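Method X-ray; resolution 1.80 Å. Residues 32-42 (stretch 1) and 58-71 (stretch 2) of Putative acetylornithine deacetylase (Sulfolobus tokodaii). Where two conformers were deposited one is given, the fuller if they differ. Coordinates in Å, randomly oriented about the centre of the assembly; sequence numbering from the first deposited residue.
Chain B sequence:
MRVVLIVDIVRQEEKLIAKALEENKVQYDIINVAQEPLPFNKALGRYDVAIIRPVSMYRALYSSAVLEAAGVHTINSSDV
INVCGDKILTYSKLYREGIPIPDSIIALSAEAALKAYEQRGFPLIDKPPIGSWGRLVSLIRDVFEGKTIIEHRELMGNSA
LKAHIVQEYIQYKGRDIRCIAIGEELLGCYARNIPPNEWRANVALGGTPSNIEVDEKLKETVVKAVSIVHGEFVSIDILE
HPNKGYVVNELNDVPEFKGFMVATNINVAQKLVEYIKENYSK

Stretch 1 (32-42) NVAQEPLPFNK
Stretch 2 (58-71) YRALYSSAVLEAAG

Residues 32–42, mostly loop with a short strand passing through Leu38 and Pro39, run along a helix already under way at Tyr58 and running through Glu68. Both segments advance in the same direction: Val33 lies nearest Arg59 (CA–CA 7.3 Å) and Phe40 nearest Val66 (CA–CA 6.0 Å). No direct hydrogen bond crosses the contact, which buries 525 Å² by apolar packing and is bridged by water.

Asn32 (chi1 t) starts a tight turn: its OD1 accepts from Ala34 N (2.9 Å), and its O from Gln35 N and Glu36 N (both 2.9 Å). Val33 (m, phi/psi −81/−1) points toward the helix, placing CG2 4.2 Å from Arg59 CD and CG1 4.2 Å from Ser63 CB. Ala34 (−84/−3) sets CB over one face of the Arg59 guanidinium, 3.9 Å from Arg59 CZ; Arg59 (m, t, t) leaves its nitrogens to partners elsewhere in the structure. Ser63 (p) turns OG back to Arg59 O (2.7 Å), while CB packs against Val33 and Leu38. Gln35 through Pro37 swing out of reach.

Leu38 (m, t; −121/121) returns toward the helix, with CD1 4.0 Å from Ser63 CB and CB 3.9 Å from Val66 CG1. The CA-to-CB bond of Pro39 (−90/149) points away, but its O lies 3.4 Å from Val66 CG1. The O of water 1 lies 2.8 Å from Pro39 O and 2.9 Å from Val66 O, hydrogen-bonded between the two backbones.

Phe40 (−82/85; chi1 −93°, chi2 112°) starts sideways, yet its ring reaches the helix: Val66 (t) lays CG2 over one face, 4.2 Å from the centroid, while Ala69 CB meets the edge, 3.6 Å from Phe40 CE2. Asn41 (p; −158/−170) brings O within 3.4 Å of Ala70 CB. The CA-to-CB bond of Lys42 is sideways and the end of its side chain leads off from the helix; water 2 donates to Ala70 O (2.7 Å) and weakly to Lys42 O (3.5 Å). Gly71 (83/18) closes the helix in a Schellman motif.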

ATOM      1  N   ASN B  32      26.394  -4.846  -4.378  1.00 16.00           N
ATOM      2  CA  ASN B  32      25.109  -4.190  -4.549  1.00 15.76           C
ATOM      3  C   ASN B  32      23.994  -5.112  -3.998  1.00 15.68           C
ATOM      4  O   ASN B  32      23.668  -6.153  -4.594  1.00 15.79           O
ATOM      5  CB  ASN B  32      24.849  -3.848  -6.027  1.00 16.64           C
ATOM      6  CG  ASN B  32      23.641  -2.966  -6.186  1.00 16.55           C
ATOM      7  OD1 ASN B  32      22.571  -3.278  -5.658  1.00 18.87           O
ATOM      8  ND2 ASN B  32      23.804  -1.844  -6.865  1.00 17.72           N
ATOM      9  N   VAL B  33      23.415  -4.727  -2.861  1.00 15.58           N
ATOM     10  CA  VAL B  33      22.425  -5.579  -2.183  1.00 15.25           C
ATOM     11  C   VAL B  33      21.024  -5.464  -2.781  1.00 16.86           C
ATOM     12  O   VAL B  33      20.115  -6.153  -2.331  1.00 17.46           O
ATOM     13  CB  VAL B  33      22.408  -5.386  -0.663  1.00 15.52           C
ATOM     14  CG1 VAL B  33      23.804  -5.774  -0.093  1.00 14.10           C
ATOM     15  CG2 VAL B  33      22.095  -3.940  -0.310  1.00 15.11           C
ATOM     16  N   ALA B  34      20.857  -4.617  -3.797  1.00 18.03           N
ATOM     17  CA  ALA B  34      19.659  -4.701  -4.639  1.00 19.50           C
ATOM     18  C   ALA B  34      19.823  -5.761  -5.738  1.00 19.93           C
ATOM     19  O   ALA B  34      18.899  -5.986  -6.548  1.00 20.38           O
ATOM     20  CB  ALA B  34      19.330  -3.352  -5.256  1.00 20.41           C
ATOM     21  N   GLN B  35      21.002  -6.376  -5.809  1.00 20.14           N
ATOM     22  CA  GLN B  35      21.284  -7.361  -6.850  1.00 21.18           C
ATOM     23  C   GLN B  35      21.704  -8.712  -6.319  1.00 20.48           C
ATOM     24  O   GLN B  35      21.389  -9.721  -6.928  1.00 21.93           O
ATOM     25  CB  GLN B  35      22.330  -6.832  -7.841  1.00 22.07           C
ATOM     26  CG  GLN B  35      21.881  -5.516  -8.507  1.00 24.86           C
ATOM     27  CD  GLN B  35      22.952  -4.849  -9.352  1.00 30.19           C
ATOM     28  OE1 GLN B  35      22.688  -3.811  -9.974  1.00 32.42           O
ATOM     29  NE2 GLN B  35      24.165  -5.418  -9.369  1.00 31.12           N
ATOM     30  N   GLU B  36      22.442  -8.739  -5.209  1.00 19.64           N
ATOM     31  CA  GLU B  36      23.017  -9.975  -4.694  1.00 19.17           C
ATOM     32  C   GLU B  36      22.379 -10.308  -3.359  1.00 18.60           C
ATOM     33  O   GLU B  36      22.202  -9.412  -2.540  1.00 18.15           O
ATOM     34  CB  GLU B  36      24.530  -9.838  -4.474  1.00 19.46           C
ATOM     35  CG  GLU B  36      25.319  -9.550  -5.766  1.00 23.35           C
ATOM     36  CD  GLU B  36      24.977 -10.519  -6.908  1.00 29.42           C
ATOM     37  OE1 GLU B  36      24.731 -10.048  -8.049  1.00 31.80           O
ATOM     38  OE2 GLU B  36      24.910 -11.752  -6.662  1.00 32.60           O
ATOM     39  N   PRO B  37      22.030 -11.593  -3.142  1.00 17.93           N
ATOM     40  CA  PRO B  37      21.591 -12.039  -1.822  1.00 18.10           C
ATOM     41  C   PRO B  37      22.792 -12.210  -0.894  1.00 18.26           C
ATOM     42  O   PRO B  37      23.911 -12.374  -1.389  1.00 19.26           O
ATOM     43  CB  PRO B  37      20.967 -13.400  -2.102  1.00 17.53           C
ATOM     44  CG  PRO B  37      21.658 -13.897  -3.312  1.00 17.51           C
ATOM     45  CD  PRO B  37      21.973 -12.671  -4.142  1.00 18.52           C
ATOM     46  N   LEU B  38      22.551 -12.145   0.416  1.00 18.58           N
ATOM     47  CA  LEU B  38      23.601 -12.232   1.456  1.00 19.18           C
ATOM     48  C   LEU B  38      23.325 -13.398   2.391  1.00 19.13           C
ATOM     49  O   LEU B  38      22.283 -13.431   3.044  1.00 18.49           O
ATOM     50  CB  LEU B  38      23.651 -10.930   2.271  1.00 19.61           C
ATOM     51  CG  LEU B  38      24.081  -9.633   1.556  1.00 21.82           C
ATOM     52  CD1 LEU B  38      24.279  -8.490   2.563  1.00 25.66           C
ATOM     53  CD2 LEU B  38      25.351  -9.856   0.774  1.00 23.74           C
ATOM     54  N   PRO B  39      24.266 -14.360   2.486  1.00 20.22           N
ATOM     55  CA  PRO B  39      23.942 -15.525   3.315  1.00 19.86           C
ATOM     56  C   PRO B  39      24.356 -15.338   4.766  1.00 20.45           C
ATOM     57  O   PRO B  39      25.326 -14.613   5.038  1.00 19.51           O
ATOM     58  CB  PRO B  39      24.775 -16.640   2.681  1.00 20.80           C
ATOM     59  CG  PRO B  39      25.942 -15.952   2.068  1.00 20.93           C
ATOM     60  CD  PRO B  39      25.571 -14.504   1.803  1.00 20.38           C
ATOM     61  N   PHE B  40      23.597 -15.955   5.679  1.00 20.18           N
ATOM     62  CA  PHE B  40      23.952 -16.000   7.091  1.00 22.50           C
ATOM     63  C   PHE B  40      24.935 -17.131   7.232  1.00 23.92           C
ATOM     64  O   PHE B  40      24.555 -18.279   7.524  1.00 24.38           O
ATOM     65  CB  PHE B  40      22.733 -16.296   7.968  1.00 22.35           C
ATOM     66  CG  PHE B  40      22.038 -15.082   8.473  1.00 22.88           C
ATOM     67  CD1 PHE B  40      20.767 -14.761   8.034  1.00 22.42           C
ATOM     68  CD2 PHE B  40      22.653 -14.240   9.395  1.00 22.66           C
ATOM     69  CE1 PHE B  40      20.105 -13.645   8.529  1.00 21.93           C
ATOM     70  CE2 PHE B  40      21.994 -13.115   9.870  1.00 20.34           C
ATOM     71  CZ  PHE B  40      20.732 -12.818   9.434  1.00 21.34           C
ATOM     72  N   ASN B  41      26.192 -16.814   6.979  1.00 25.64           N
ATOM     73  CA  ASN B  41      27.273 -17.747   7.247  1.00 27.63           C
ATOM     74  C   ASN B  41      28.600 -17.029   7.396  1.00 28.70           C
ATOM     75  O   ASN B  41      28.651 -15.801   7.470  1.00 29.61           O
ATOM     76  CB  ASN B  41      27.333 -18.849   6.184  1.00 28.27           C
ATOM     77  CG  ASN B  41      27.705 -18.327   4.820  1.00 28.54           C
ATOM     78  OD1 ASN B  41      28.188 -17.211   4.673  1.00 28.29           O
ATOM     79  ND2 ASN B  41      27.491 -19.151   3.805  1.00 31.75           N
ATOM     80  N   LYS B  42      29.680 -17.791   7.443  1.00 29.34           N
ATOM     81  CA  LYS B  42      30.970 -17.196   7.743  1.00 30.27           C
ATOM     82  C   LYS B  42      31.687 -16.601   6.512  1.00 29.95           C
ATOM     83  O   LYS B  42      32.721 -15.971   6.660  1.00 30.93           O
ATOM     84  CB  LYS B  42      31.831 -18.191   8.548  1.00 30.61           C
ATOM     85  CG  LYS B  42      31.163 -18.569   9.894  1.00 32.00           C
ATOM     86  CD  LYS B  42      31.970 -19.561  10.750  1.00 35.47           C
ATOM     87  CE  LYS B  42      31.650 -21.023  10.388  1.00 35.68           C
ATOM     88  NZ  LYS B  42      32.358 -21.454   9.142  1.00 35.15           N
ATOM     89  N   TYR B  58      15.724   0.004   5.132  1.00 16.55           N
ATOM     90  CA  TYR B  58      15.600  -1.436   5.435  1.00 17.05           C
ATOM     91  C   TYR B  58      16.762  -2.250   4.863  1.00 16.36           C
ATOM     92  O   TYR B  58      17.276  -3.155   5.534  1.00 17.12           O
ATOM     93  CB  TYR B  58      14.254  -1.999   4.989  1.00 17.74           C
ATOM     94  CG  TYR B  58      13.080  -1.455   5.792  1.00 20.13           C
ATOM     95  CD1 TYR B  58      13.013  -1.607   7.177  1.00 24.43           C
ATOM     96  CD2 TYR B  58      12.030  -0.808   5.155  1.00 23.36           C
ATOM     97  CE1 TYR B  58      11.926  -1.088   7.907  1.00 25.54           C
ATOM     98  CE2 TYR B  58      10.948  -0.301   5.870  1.00 24.65           C
ATOM     99  CZ  TYR B  58      10.897  -0.455   7.233  1.00 25.92           C
ATOM    100  OH  TYR B  58       9.810   0.056   7.916  1.00 29.53           O
ATOM    101  N   ARG B  59      17.187  -1.921   3.644  1.00 15.77           N
ATOM    102  CA  ARG B  59      18.390  -2.551   3.061  1.00 14.89           C
ATOM    103  C   ARG B  59      19.640  -2.257   3.877  1.00 15.06           C
ATOM    104  O   ARG B  59      20.460  -3.148   4.084  1.00 15.78           O
ATOM    105  CB  ARG B  59      18.623  -2.128   1.610  1.00 14.52           C
ATOM    106  CG  ARG B  59      17.587  -2.674   0.646  1.00 15.61           C
ATOM    107  CD  ARG B  59      18.117  -2.673  -0.770  1.00 17.32           C
ATOM    108  NE  ARG B  59      17.092  -3.163  -1.685  1.00 18.07           N
ATOM    109  CZ  ARG B  59      16.551  -2.429  -2.651  1.00 21.00           C
ATOM    110  NH1 ARG B  59      15.632  -2.968  -3.432  1.00 19.74           N
ATOM    111  NH2 ARG B  59      16.965  -1.169  -2.867  1.00 21.29           N
ATOM    112  N   ALA B  60      19.777  -1.021   4.373  1.00 14.41           N
ATOM    113  CA  ALA B  60      20.892  -0.682   5.238  1.00 13.49           C
ATOM    114  C   ALA B  60      20.843  -1.498   6.532  1.00 13.65           C
ATOM    115  O   ALA B  60      21.868  -2.048   6.974  1.00 13.87           O
ATOM    116  CB  ALA B  60      20.897   0.852   5.551  1.00 13.08           C
ATOM    117  N   LEU B  61      19.667  -1.542   7.153  1.00 12.50           N
ATOM    118  CA  LEU B  61      19.474  -2.282   8.400  1.00 12.35           C
ATOM    119  C   LEU B  61      19.804  -3.758   8.240  1.00 13.00           C
ATOM    120  O   LEU B  61      20.573  -4.330   9.020  1.00 12.09           O
ATOM    121  CB  LEU B  61      18.037  -2.112   8.911  1.00 12.06           C
ATOM    122  CG  LEU B  61      17.689  -2.823  10.207  1.00 12.49           C
ATOM    123  CD1 LEU B  61      18.585  -2.341  11.419  1.00 12.38           C
ATOM    124  CD2 LEU B  61      16.229  -2.654  10.524  1.00 14.21           C
ATOM    125  N   TYR B  62      19.274  -4.366   7.193  1.00 12.10           N
ATOM    126  CA  TYR B  62      19.393  -5.810   7.051  1.00 13.03           C
ATOM    127  C   TYR B  62      20.756  -6.240   6.527  1.00 13.60           C
ATOM    128  O   TYR B  62      21.266  -7.279   6.979  1.00 14.54           O
ATOM    129  CB  TYR B  62      18.259  -6.390   6.186  1.00 13.45           C
ATOM    130  CG  TYR B  62      16.890  -6.206   6.800  1.00 12.48           C
ATOM    131  CD1 TYR B  62      15.787  -5.894   6.012  1.00 13.70           C
ATOM    132  CD2 TYR B  62      16.698  -6.299   8.176  1.00 14.71           C
ATOM    133  CE1 TYR B  62      14.537  -5.714   6.607  1.00 12.79           C
ATOM    134  CE2 TYR B  62      15.457  -6.133   8.765  1.00 15.77           C
ATOM    135  CZ  TYR B  62      14.373  -5.833   7.954  1.00 15.69           C
ATOM    136  OH  TYR B  62      13.134  -5.661   8.517  1.00 16.25           O
ATOM    137  N   SER B  63      21.363  -5.476   5.609  1.00 13.54           N
ATOM    138  CA  SER B  63      22.703  -5.837   5.134  0.50 12.91           C
ATOM    139  C   SER B  63      23.676  -5.758   6.305  1.00 13.33           C
ATOM    140  O   SER B  63      24.540  -6.624   6.442  1.00 13.04           O
ATOM    141  CB  SER B  63      23.173  -4.948   3.976  0.50 13.22           C
ATOM    142  OG  SER B  63      23.153  -3.563   4.308  0.50  8.41           O
ATOM    143  N   SER B  64      23.521  -4.728   7.148  1.00 12.92           N
ATOM    144  CA  SER B  64      24.390  -4.544   8.322  0.50 13.42           C
ATOM    145  C   SER B  64      24.242  -5.732   9.290  1.00 14.13           C
ATOM    146  O   SER B  64      25.221  -6.255   9.812  1.00 13.63           O
ATOM    147  CB  SER B  64      24.063  -3.218   9.020  0.50 13.44           C
ATOM    148  OG  SER B  64      24.979  -2.912  10.057  0.50 14.20           O
ATOM    149  N   ALA B  65      23.000  -6.141   9.546  1.00 13.97           N
ATOM    150  CA  ALA B  65      22.747  -7.281  10.435  1.00 13.96           C
ATOM    151  C   ALA B  65      23.390  -8.571   9.922  1.00 14.65           C
ATOM    152  O   ALA B  65      23.997  -9.324  10.703  1.00 14.70           O
ATOM    153  CB  ALA B  65      21.258  -7.479  10.596  1.00 14.66           C
ATOM    154  N   VAL B  66      23.245  -8.850   8.623  1.00 13.66           N
ATOM    155  CA  VAL B  66      23.840 -10.063   8.049  1.00 14.99           C
ATOM    156  C   VAL B  66      25.367 -10.034   8.107  1.00 13.97           C
ATOM    157  O   VAL B  66      25.981 -11.021   8.481  1.00 14.79           O
ATOM    158  CB  VAL B  66      23.374 -10.339   6.625  1.00 14.69           C
ATOM    159  CG1 VAL B  66      24.039 -11.668   6.066  1.00 14.78           C
ATOM    160  CG2 VAL B  66      21.823 -10.467   6.579  1.00 18.04           C
ATOM    161  N   LEU B  67      25.973  -8.879   7.818  1.00 14.04           N
ATOM    162  CA  LEU B  67      27.443  -8.721   7.889  1.00 14.24           C
ATOM    163  C   LEU B  67      27.968  -8.853   9.327  1.00 14.16           C
ATOM    164  O   LEU B  67      28.997  -9.508   9.573  1.00 14.50           O
ATOM    165  CB  LEU B  67      27.867  -7.374   7.266  1.00 13.81           C
ATOM    166  CG  LEU B  67      27.759  -7.398   5.725  1.00 13.57           C
ATOM    167  CD1 LEU B  67      27.572  -5.973   5.220  1.00 18.95           C
ATOM    168  CD2 LEU B  67      29.031  -8.023   5.084  1.00 17.20           C
ATOM    169  N   GLU B  68      27.260  -8.265  10.274  1.00 14.59           N
ATOM    170  CA  GLU B  68      27.594  -8.421  11.704  1.00 16.46           C
ATOM    171  C   GLU B  68      27.569  -9.872  12.171  1.00 17.48           C
ATOM    172  O   GLU B  68      28.368 -10.278  13.013  1.00 17.65           O
ATOM    173  CB  GLU B  68      26.616  -7.630  12.561  1.00 16.90           C
ATOM    174  CG  GLU B  68      26.768  -6.149  12.363  1.00 19.09           C
ATOM    175  CD  GLU B  68      25.705  -5.335  13.123  1.00 22.28           C
ATOM    176  OE1 GLU B  68      25.989  -4.157  13.378  1.00 24.35           O
ATOM    177  OE2 GLU B  68      24.627  -5.879  13.493  1.00 23.44           O
ATOM    178  N   ALA B  69      26.631 -10.641  11.642  1.00 18.00           N
ATOM    179  CA  ALA B  69      26.497 -12.043  12.003  1.00 18.70           C
ATOM    180  C   ALA B  69      27.728 -12.827  11.523  1.00 19.88           C
ATOM    181  O   ALA B  69      28.090 -13.838  12.124  1.00 20.47           O
ATOM    182  CB  ALA B  69      25.224 -12.612  11.403  1.00 19.64           C
ATOM    183  N   ALA B  70      28.379 -12.339  10.471  1.00 19.56           N
ATOM    184  CA  ALA B  70      29.630 -12.941   9.985  1.00 19.95           C
ATOM    185  C   ALA B  70      30.873 -12.406  10.710  1.00 20.29           C
ATOM    186  O   ALA B  70      32.000 -12.781  10.362  1.00 21.37           O
ATOM    187  CB  ALA B  70      29.773 -12.761   8.481  1.00 19.69           C
ATOM    188  N   GLY B  71      30.662 -11.518  11.679  1.00 19.71           N
ATOM    189  CA  GLY B  71      31.755 -10.892  12.460  1.00 20.28           C
ATOM    190  C   GLY B  71      32.416  -9.702  11.785  1.00 21.00           C
ATOM    191  O   GLY B  71      33.532  -9.329  12.168  1.00 21.72           O
TER
HETATM  192  O   HOH W   1      26.440 -13.633   7.399  1.00 35.75           O
HETATM  193  O   HOH W   2      33.347 -15.139   9.956  1.00 36.60           O